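Local coordinates for stage II sporulation protein SA (Bacillus subtilis, PDB 3O6Q), which acts as the toxin of a type II toxin-antitoxin system, killing sporulating cells unless neutralised by its antitoxin SpoIISB, here as its predicted cytoplasmic part, at residues A[7-10]-A[11-15]. Numbering follows the deposited sequence.
Sequences DTRE and ILEEN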
loop_
_atom_site.group_PDB
_atom_site.type_symbol
_atom_site.label_atom_id
_atom_site.label_comp_id
_atom_site.label_asym_id
_atom_site.label_seq_id
_atom_site.Cartn_x
_atom_site.Cartn_y
_atom_site.Cartn_z
ATOM N N ASP A 7 -1.899 8.904 -30.841
ATOM C CA ASP A 7 -1.566 7.886 -29.845
ATOM C C ASP A 7 -1.127 8.540 -28.522
ATOM O O ASP A 7 -0.937 7.851 -27.516
ATOM C CB ASP A 7 -0.440 6.988 -30.372
ATOM C CG ASP A 7 -0.760 6.372 -31.716
ATOM O OD1 ASP A 7 -0.087 5.381 -32.059
ATOM O OD2 ASP A 7 -1.643 6.892 -32.440
ATOM N N THR A 8 -0.956 9.865 -28.533
ATOM C CA THR A 8 -0.405 10.594 -27.400
ATOM C C THR A 8 -1.456 11.153 -26.425
ATOM O O THR A 8 -1.221 11.213 -25.209
ATOM C CB THR A 8 0.502 11.754 -27.879
ATOM O OG1 THR A 8 -0.299 12.821 -28.389
ATOM C CG2 THR A 8 1.456 11.294 -28.984
ATOM N N ARG A 9 -2.610 11.554 -26.939
ATOM C CA ARG A 9 -3.642 12.099 -26.088
ATOM C C ARG A 9 -4.219 10.951 -25.288
ATOM O O ARG A 9 -4.424 11.064 -24.079
ATOM C CB ARG A 9 -4.717 12.788 -26.911
ATOM C CG ARG A 9 -6.108 12.667 -26.361
ATOM C CD ARG A 9 -6.984 13.788 -26.874
ATOM N NE ARG A 9 -8.354 13.591 -26.426
ATOM C CZ ARG A 9 -9.161 12.622 -26.864
ATOM N NH1 ARG A 9 -8.771 11.745 -27.795
ATOM N NH2 ARG A 9 -10.382 12.529 -26.372
ATOM N N GLU A 10 -4.450 9.834 -25.966
ATOM C CA GLU A 10 -4.978 8.656 -25.300
ATOM C C GLU A 10 -4.062 8.154 -24.199
ATOM O O GLU A 10 -4.508 7.971 -23.079
ATOM C CB GLU A 10 -5.262 7.539 -26.304
ATOM C CG GLU A 10 -6.529 7.788 -27.120
ATOM C CD GLU A 10 -7.783 7.885 -26.244
ATOM O OE1 GLU A 10 -7.819 7.248 -25.160
ATOM O OE2 GLU A 10 -8.731 8.601 -26.645
ATOM N N ILE A 11 -2.787 7.960 -24.510
ATOM C CA ILE A 11 -1.833 7.469 -23.519
ATOM C C ILE A 11 -1.758 8.400 -22.293
ATOM O O ILE A 11 -1.528 7.950 -21.181
ATOM C CB ILE A 11 -0.413 7.314 -24.080
ATOM C CG1 ILE A 11 0.475 6.606 -23.038
ATOM C CG2 ILE A 11 0.152 8.664 -24.423
ATOM C CD1 ILE A 11 1.844 6.281 -23.494
ATOM N N LEU A 12 -1.933 9.693 -22.529
ATOM C CA LEU A 12 -1.914 10.707 -21.493
ATOM C C LEU A 12 -3.117 10.558 -20.558
ATOM O O LEU A 12 -2.972 10.643 -19.332
ATOM C CB LEU A 12 -1.944 12.070 -22.169
ATOM C CG LEU A 12 -1.177 13.260 -21.641
ATOM C CD1 LEU A 12 0.250 12.843 -21.353
ATOM C CD2 LEU A 12 -1.241 14.358 -22.686
ATOM N N GLU A 13 -4.291 10.327 -21.139
ATOM C CA GLU A 13 -5.497 10.024 -20.378
ATOM C C GLU A 13 -5.314 8.719 -19.607
ATOM O O GLU A 13 -5.785 8.586 -18.470
ATOM C CB GLU A 13 -6.734 9.947 -21.294
ATOM C CG GLU A 13 -7.643 11.198 -21.230
ATOM C CD GLU A 13 -8.396 11.499 -22.523
ATOM O OE1 GLU A 13 -7.726 11.702 -23.558
ATOM O OE2 GLU A 13 -9.649 11.568 -22.512
ATOM N N GLU A 14 -4.626 7.753 -20.209
ATOM C CA GLU A 14 -4.380 6.476 -19.513
ATOM C C GLU A 14 -3.442 6.670 -18.327
ATOM O O GLU A 14 -3.689 6.132 -17.271
ATOM C CB GLU A 14 -3.801 5.418 -20.450
ATOM C CG GLU A 14 -4.448 4.041 -20.319
ATOM C CD GLU A 14 -4.336 3.232 -21.597
ATOM O OE1 GLU A 14 -3.499 3.576 -22.467
ATOM O OE2 GLU A 14 -5.100 2.252 -21.739
ATOM N N ASN A 15 -2.371 7.449 -18.503
ATOM C CA ASN A 15 -1.448 7.772 -17.382
ATOM C C ASN A 15 -2.194 8.508 -16.285
ATOM O O ASN A 15 -2.139 8.128 -15.135
ATOM C CB ASN A 15 -0.263 8.619 -17.849
ATOM C CG ASN A 15 0.846 7.777 -18.457
ATOM O OD1 ASN A 15 1.238 7.978 -19.609
ATOM N ND2 ASN A 15 1.320 6.793 -17.698
#
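The first turns of the long helix 7-35 carry a salt-bridge network in which Arg9 meets Glu13 one turn on and also its neighbour Glu10. Three successive i to i+4 backbone bonds tie residues 7-10 to residues 11-15, and a further one, from Asn15 N to Ile11 O, extends the series. Glu13 N reaches Arg9 O at 3.0 Å with an N-H...O angle of 162°, and Glu14 N is bonded in the same way to Glu10 O. The bond from Leu12 N to Thr8 O is longer, 3.2 Å, and more bent.

On this frame the side chains of Arg9 and Glu13 run side by side in the same direction. The arginine chain runs extended from CG to NE, and Arg9 CG lies 3.4 Å from Glu13 OE1. Glu13 OE1 sits over one face of the guanidinium, offset toward its rim, and 3.5 Å from Arg9 NE. The carboxylate plane is turned 65° from the guanidinium plane; no N-H points at OE1, and the attraction is one of charge alone. Glu10 bends at chi2 (-61°), bringing Glu10 OE2 to 3.3 Å from Arg9 NH1, again well out of the guanidinium plane. One cation thus serves two carboxylates, which probably offsets the repulsion between Glu10 OE2 and Glu13 OE1, 4.5 Å apart.

Buried Ile11 holds its CG2 branch between its own backbone N and carbonyl carbon, facing Asp7 O and Thr8 O; Ile11 CG2 is 3.0 Å from Thr8 O.

This end of the helix projects beyond the four-stranded antiparallel sheet and the other helices. Other chains of the assembly pack around it: Leu12 meets Leu12 of the second subunit, and apolar side chains from two chains of another protein lie against Leu12, Glu13, Glu14 and Asn15.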